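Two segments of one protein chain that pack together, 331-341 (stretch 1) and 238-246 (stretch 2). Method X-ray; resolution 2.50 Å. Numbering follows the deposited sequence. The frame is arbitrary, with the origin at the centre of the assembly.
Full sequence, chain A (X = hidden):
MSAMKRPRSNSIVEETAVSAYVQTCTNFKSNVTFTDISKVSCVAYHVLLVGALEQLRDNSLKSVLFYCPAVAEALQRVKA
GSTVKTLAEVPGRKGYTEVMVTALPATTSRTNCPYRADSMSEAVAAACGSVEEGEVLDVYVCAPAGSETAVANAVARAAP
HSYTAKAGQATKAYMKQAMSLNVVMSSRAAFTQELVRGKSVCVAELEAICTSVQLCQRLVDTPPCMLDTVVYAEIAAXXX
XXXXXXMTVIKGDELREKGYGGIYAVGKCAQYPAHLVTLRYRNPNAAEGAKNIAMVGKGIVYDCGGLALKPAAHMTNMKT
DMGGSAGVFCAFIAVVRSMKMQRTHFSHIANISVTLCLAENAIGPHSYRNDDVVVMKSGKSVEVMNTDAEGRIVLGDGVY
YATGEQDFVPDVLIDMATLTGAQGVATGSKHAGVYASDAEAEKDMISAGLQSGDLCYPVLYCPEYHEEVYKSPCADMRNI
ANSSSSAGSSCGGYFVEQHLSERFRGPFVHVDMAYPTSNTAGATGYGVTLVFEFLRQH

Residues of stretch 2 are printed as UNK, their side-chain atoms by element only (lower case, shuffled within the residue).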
ATOM      1  N   ALA A 331     -14.772   8.906  37.254  1.00 28.04           N
ATOM      2  CA  ALA A 331     -14.017   8.765  38.505  1.00 26.78           C
ATOM      3  C   ALA A 331     -14.224   9.964  39.422  1.00 26.57           C
ATOM      4  O   ALA A 331     -14.525   9.790  40.613  1.00 27.70           O
ATOM      5  CB  ALA A 331     -12.550   8.563  38.256  1.00 26.32           C
ATOM      6  N   PHE A 332     -14.098  11.176  38.901  1.00 25.77           N
ATOM      7  CA  PHE A 332     -14.454  12.381  39.701  1.00 25.29           C
ATOM      8  C   PHE A 332     -15.814  12.256  40.420  1.00 25.95           C
ATOM      9  O   PHE A 332     -15.928  12.560  41.601  1.00 26.56           O
ATOM     10  CB  PHE A 332     -14.447  13.624  38.834  1.00 24.21           C
ATOM     11  CG  PHE A 332     -14.868  14.884  39.536  1.00 23.33           C
ATOM     12  CD1 PHE A 332     -13.963  15.609  40.285  1.00 23.24           C
ATOM     13  CD2 PHE A 332     -16.138  15.388  39.364  1.00 22.84           C
ATOM     14  CE1 PHE A 332     -14.338  16.805  40.886  1.00 23.26           C
ATOM     15  CE2 PHE A 332     -16.523  16.571  39.950  1.00 22.85           C
ATOM     16  CZ  PHE A 332     -15.627  17.280  40.733  1.00 23.18           C
ATOM     17  N   ILE A 333     -16.816  11.766  39.705  1.00 26.79           N
ATOM     18  CA  ILE A 333     -18.186  11.677  40.202  1.00 26.56           C
ATOM     19  C   ILE A 333     -18.273  10.712  41.359  1.00 26.49           C
ATOM     20  O   ILE A 333     -18.885  11.034  42.374  1.00 27.64           O
ATOM     21  CB  ILE A 333     -19.123  11.237  39.071  1.00 26.81           C
ATOM     22  CG1 ILE A 333     -19.220  12.401  38.085  1.00 27.76           C
ATOM     23  CG2 ILE A 333     -20.499  10.806  39.597  1.00 26.61           C
ATOM     24  CD1 ILE A 333     -20.098  12.131  36.878  1.00 28.33           C
ATOM     25  N   ALA A 334     -17.667   9.541  41.185  1.00 25.31           N
ATOM     26  CA  ALA A 334     -17.677   8.493  42.179  1.00 25.09           C
ATOM     27  C   ALA A 334     -16.926   8.906  43.452  1.00 25.91           C
ATOM     28  O   ALA A 334     -17.425   8.722  44.575  1.00 26.50           O
ATOM     29  CB  ALA A 334     -17.054   7.254  41.607  1.00 24.83           C
ATOM     30  N   VAL A 335     -15.730   9.457  43.262  1.00 25.88           N
ATOM     31  CA  VAL A 335     -14.939   9.996  44.357  1.00 25.92           C
ATOM     32  C   VAL A 335     -15.710  11.050  45.119  1.00 26.40           C
ATOM     33  O   VAL A 335     -15.905  10.907  46.304  1.00 27.09           O
ATOM     34  CB  VAL A 335     -13.634  10.619  43.886  1.00 25.76           C
ATOM     35  CG1 VAL A 335     -12.973  11.383  45.012  1.00 25.59           C
ATOM     36  CG2 VAL A 335     -12.701   9.524  43.395  1.00 26.37           C
ATOM     37  N   VAL A 336     -16.153  12.100  44.451  1.00 26.64           N
ATOM     38  CA  VAL A 336     -16.980  13.084  45.127  1.00 27.24           C
ATOM     39  C   VAL A 336     -18.208  12.484  45.808  1.00 28.72           C
ATOM     40  O   VAL A 336     -18.595  12.928  46.884  1.00 30.09           O
ATOM     41  CB  VAL A 336     -17.393  14.204  44.184  1.00 27.49           C
ATOM     42  CG1 VAL A 336     -18.544  15.034  44.749  1.00 28.05           C
ATOM     43  CG2 VAL A 336     -16.207  15.087  43.898  1.00 27.38           C
ATOM     44  N   ARG A 337     -18.840  11.502  45.183  1.00 29.14           N
ATOM     45  CA  ARG A 337     -20.012  10.876  45.789  1.00 28.40           C
ATOM     46  C   ARG A 337     -19.635  10.174  47.072  1.00 29.38           C
ATOM     47  O   ARG A 337     -20.415  10.168  48.027  1.00 30.10           O
ATOM     48  CB  ARG A 337     -20.656   9.876  44.834  1.00 28.03           C
ATOM     49  CG  ARG A 337     -21.761  10.514  44.038  1.00 28.63           C
ATOM     50  CD  ARG A 337     -22.251   9.644  42.904  1.00 29.19           C
ATOM     51  NE  ARG A 337     -23.390  10.265  42.209  1.00 29.41           N
ATOM     52  CZ  ARG A 337     -23.869   9.863  41.033  1.00 28.64           C
ATOM     53  NH1 ARG A 337     -23.333   8.829  40.373  1.00 28.31           N
ATOM     54  NH2 ARG A 337     -24.883  10.514  40.501  1.00 28.82           N
ATOM     55  N   SER A 338     -18.456   9.551  47.081  1.00 29.62           N
ATOM     56  CA  SER A 338     -17.976   8.852  48.254  1.00 30.24           C
ATOM     57  C   SER A 338     -17.687   9.876  49.401  1.00 31.42           C
ATOM     58  O   SER A 338     -18.074   9.687  50.563  1.00 30.84           O
ATOM     59  CB  SER A 338     -16.759   8.002  47.877  1.00 30.57           C
ATOM     60  OG  SER A 338     -16.226   7.302  49.006  1.00 31.95           O
ATOM     61  N   MET A 339     -17.038  10.979  49.044  1.00 32.88           N
ATOM     62  CA  MET A 339     -16.788  12.095  49.963  1.00 34.30           C
ATOM     63  C   MET A 339     -18.058  12.592  50.658  1.00 35.17           C
ATOM     64  O   MET A 339     -18.048  12.839  51.859  1.00 36.68           O
ATOM     65  CB  MET A 339     -16.089  13.261  49.236  1.00 33.14           C
ATOM     66  CG  MET A 339     -14.630  12.992  48.978  1.00 32.81           C
ATOM     67  SD  MET A 339     -13.722  14.396  48.329  1.00 34.10           S
ATOM     68  CE  MET A 339     -14.549  14.667  46.822  1.00 34.84           C
ATOM     69  N   LYS A 340     -19.137  12.717  49.905  1.00 35.93           N
ATOM     70  CA  LYS A 340     -20.426  13.139  50.449  1.00 37.33           C
ATOM     71  C   LYS A 340     -21.122  12.083  51.312  1.00 37.93           C
ATOM     72  O   LYS A 340     -22.029  12.415  52.074  1.00 35.26           O
ATOM     73  CB  LYS A 340     -21.350  13.535  49.308  1.00 38.51           C
ATOM     74  CG  LYS A 340     -20.873  14.769  48.569  1.00 38.21           C
ATOM     75  CD  LYS A 340     -22.004  15.345  47.750  1.00 39.28           C
ATOM     76  CE  LYS A 340     -21.616  16.649  47.079  1.00 39.63           C
ATOM     77  NZ  LYS A 340     -21.033  17.651  48.003  1.00 39.46           N
ATOM     78  N   MET A 341     -20.702  10.826  51.179  1.00 40.32           N
ATOM     79  CA  MET A 341     -21.231   9.713  51.987  1.00 42.72           C
ATOM     80  C   MET A 341     -20.725   9.634  53.442  1.00 46.19           C
ATOM     81  O   MET A 341     -21.533   9.421  54.340  1.00 49.90           O
ATOM     82  CB  MET A 341     -20.979   8.380  51.278  1.00 41.94           C
ATOM     83  CG  MET A 341     -21.947   8.123  50.133  1.00 43.05           C
ATOM     84  SD  MET A 341     -21.409   6.898  48.924  1.00 44.59           S
ATOM     85  CE  MET A 341     -20.698   5.721  50.066  1.00 43.02           C
ATOM     86  N   UNK A 238     -24.766  19.539  34.357  1.00 30.00           N
ATOM     87  CA  UNK A 238     -25.754  18.913  35.256  1.00 29.50           C
ATOM     88  C   UNK A 238     -25.087  18.165  36.415  1.00 29.38           C
ATOM     89  O   UNK A 238     -25.537  18.250  37.546  1.00 29.14           O
ATOM     90  c   UNK A 238     -26.701  17.983  34.484  1.00 29.50           C
ATOM     91  N   UNK A 239     -24.016  17.431  36.139  1.00 29.72           N
ATOM     92  CA  UNK A 239     -23.323  16.720  37.201  1.00 29.82           C
ATOM     93  C   UNK A 239     -22.683  17.735  38.156  1.00 30.67           C
ATOM     94  O   UNK A 239     -22.606  17.495  39.357  1.00 31.46           O
ATOM     95  c   UNK A 239     -24.278  11.919  35.927  1.00 28.90           C
ATOM     96  c   UNK A 239     -22.980  14.367  36.385  1.00 29.03           C
ATOM     97  o   UNK A 239     -24.914  10.719  35.703  1.00 29.53           O
ATOM     98  c   UNK A 239     -23.988  12.307  37.221  1.00 28.65           C
ATOM     99  c   UNK A 239     -23.290  13.958  35.091  1.00 29.14           C
ATOM    100  c   UNK A 239     -23.921  12.733  34.855  1.00 29.04           C
ATOM    101  c   UNK A 239     -23.351  13.528  37.445  1.00 29.18           C
ATOM    102  c   UNK A 239     -22.318  15.691  36.650  1.00 29.53           C
ATOM    103  N   UNK A 240     -22.281  18.884  37.634  1.00 31.13           N
ATOM    104  CA  UNK A 240     -21.746  19.961  38.476  1.00 32.44           C
ATOM    105  C   UNK A 240     -22.777  20.493  39.451  1.00 33.94           C
ATOM    106  O   UNK A 240     -22.502  20.620  40.647  1.00 34.93           O
ATOM    107  c   UNK A 240     -21.208  21.110  37.629  1.00 32.50           C
ATOM    108  N   UNK A 241     -23.955  20.821  38.941  1.00 35.55           N
ATOM    109  CA  UNK A 241     -25.016  21.329  39.797  1.00 36.81           C
ATOM    110  C   UNK A 241     -25.569  20.242  40.730  1.00 37.83           C
ATOM    111  O   UNK A 241     -26.048  20.567  41.796  1.00 38.81           O
ATOM    112  c   UNK A 241     -26.127  21.958  38.980  1.00 36.04           C
ATOM    113  N   UNK A 242     -25.499  18.969  40.344  1.00 38.22           N
ATOM    114  CA  UNK A 242     -25.998  17.879  41.216  1.00 39.03           C
ATOM    115  C   UNK A 242     -25.100  17.770  42.438  1.00 38.64           C
ATOM    116  O   UNK A 242     -25.569  17.802  43.579  1.00 37.12           O
ATOM    117  o   UNK A 242     -25.891  13.293  41.967  1.00 43.98           O
ATOM    118  o   UNK A 242     -26.422  13.533  39.837  1.00 44.74           O
ATOM    119  c   UNK A 242     -26.825  15.427  41.248  1.00 41.15           C
ATOM    120  c   UNK A 242     -26.042  16.511  40.496  1.00 39.63           C
ATOM    121  c   UNK A 242     -26.335  13.989  41.001  1.00 43.52           C
ATOM    122  N   UNK A 243     -23.803  17.644  42.161  1.00 40.01           N
ATOM    123  CA  UNK A 243     -22.766  17.467  43.178  1.00 40.05           C
ATOM    124  C   UNK A 243     -22.363  18.757  43.884  1.00 40.53           C
ATOM    125  O   UNK A 243     -21.636  18.698  44.855  1.00 42.76           O
ATOM    126  c   UNK A 243     -21.523  16.811  42.561  1.00 39.66           C
ATOM    127  c   UNK A 243     -20.471  15.031  41.132  1.00 41.14           C
ATOM    128  c   UNK A 243     -21.746  15.480  41.832  1.00 39.24           C
ATOM    129  c   UNK A 243     -22.209  14.402  42.780  1.00 38.46           C
ATOM    130  N   UNK A 244     -22.814  19.913  43.404  1.00 40.91           N
ATOM    131  CA  UNK A 244     -22.607  21.181  44.105  1.00 39.87           C
ATOM    132  C   UNK A 244     -21.167  21.634  44.050  1.00 40.94           C
ATOM    133  O   UNK A 244     -20.621  22.064  45.070  1.00 45.38           O
ATOM    134  N   UNK A 245     -20.544  21.537  42.872  1.00 40.96           N
ATOM    135  CA  UNK A 245     -19.093  21.815  42.716  1.00 40.25           C
ATOM    136  C   UNK A 245     -18.874  23.014  41.815  1.00 39.78           C
ATOM    137  O   UNK A 245     -19.777  23.417  41.080  1.00 37.81           O
ATOM    138  c   UNK A 245     -18.296  20.580  42.185  1.00 40.81           C
ATOM    139  c   UNK A 245     -18.700  19.313  42.933  1.00 41.25           C
ATOM    140  c   UNK A 245     -18.486  20.352  40.682  1.00 41.51           C
ATOM    141  N   UNK A 246     -17.663  23.571  41.856  1.00 40.83           N
ATOM    142  CA  UNK A 246     -17.347  24.712  40.997  1.00 42.34           C
ATOM    143  C   UNK A 246     -17.064  24.155  39.595  1.00 40.45           C
ATOM    144  O   UNK A 246     -16.576  23.033  39.438  1.00 40.44           O
ATOM    145  c   UNK A 246     -16.176  25.579  41.542  1.00 45.91           C
ATOM    146  o   UNK A 246     -17.548  26.278  43.446  1.00 52.11           O
ATOM    147  c   UNK A 246     -16.386  26.057  43.011  1.00 49.36           C
ATOM    148  o   UNK A 246     -15.367  26.226  43.736  1.00 51.76           O
TER
HETATM  149  O   HOH W   1     -25.223   8.967  37.924  1.00 27.85           O

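Position 238 has one side-chain carbon and nothing beyond it. It lies out of reach of stretch 1. This is Ala-238.

Position 239 carries one carbon, then a ring of six carbons bearing one oxygen. That is a phenol. One ring face receives the tip of Ile-333, whose CD1 lies 3.8 Å from the ring centroid, a CH-pi contact. NH2 of Arg-337 approaches the ring edge. The residue is Tyr-239. Water 1 donates to Tyr-239 OH at 2.8 Å and accepts from Arg-337 NH2 at 3.0 Å, so it bridges the two side chains.

Position 240 has a single side-chain carbon, directed sideways and touching nothing on stretch 1. It is Ala-240.

Position 241 again has one carbon. It is exposed and out of reach of the other helix. It is Ala-241.

Position 242 has three carbons, the third carrying two oxygens. One of these oxygens meets the edge of the Arg-337 guanidinium. A carboxylate on a chain of this length marks Glu-242. Its OE2 lies 3.3 Å from Arg-337 NH2. The pair forms a salt bridge, and the hydrogen bond within it is weak, though nearly straight.

Position 243 has four carbons, forked at the second. The branched end sits among Phe-332, Ile-333, Val-336 and Arg-337, as a knob in a hole. The residue is Leu-243. Its CD1 is 4.1 Å from Val-336 CG1, and its CD2 is 4.1 Å from Arg-337 CG.

Position 244 has no side-chain atoms. It is the first residue to leave the helix, and its phi is positive, at 71°. Positive phi by itself favours glycine, and this is Gly-244.

Position 245 has three carbons, one carrying the other two. One branch meets the edge of the Phe-332 ring. This is Val-245, with CG2 4.2 Å from Phe-332 CZ.

Position 246 has two carbons, the second carrying two oxygens. It makes no contact with stretch 1. It is Asp-246.

The two helices run nearly parallel, with 8° between their directions and 11.5 Å between their axes at closest approach. Leu-243 is covered most and fills the space between them. Ile-333 packs against both Leu-243 and Tyr-239, while Phe-332 extends the apolar contact to Val-245 beyond the helix end. Arg-337 lays its aliphatic part near Leu-243 and brings its charged end to Glu-242 and the water. At Lys-340, CE lies 3.0 Å from the backbone O of Leu-243. The contact is mainly apolar, with a polar border.

Stretch 2, residues 238-246: AYAAELGVD
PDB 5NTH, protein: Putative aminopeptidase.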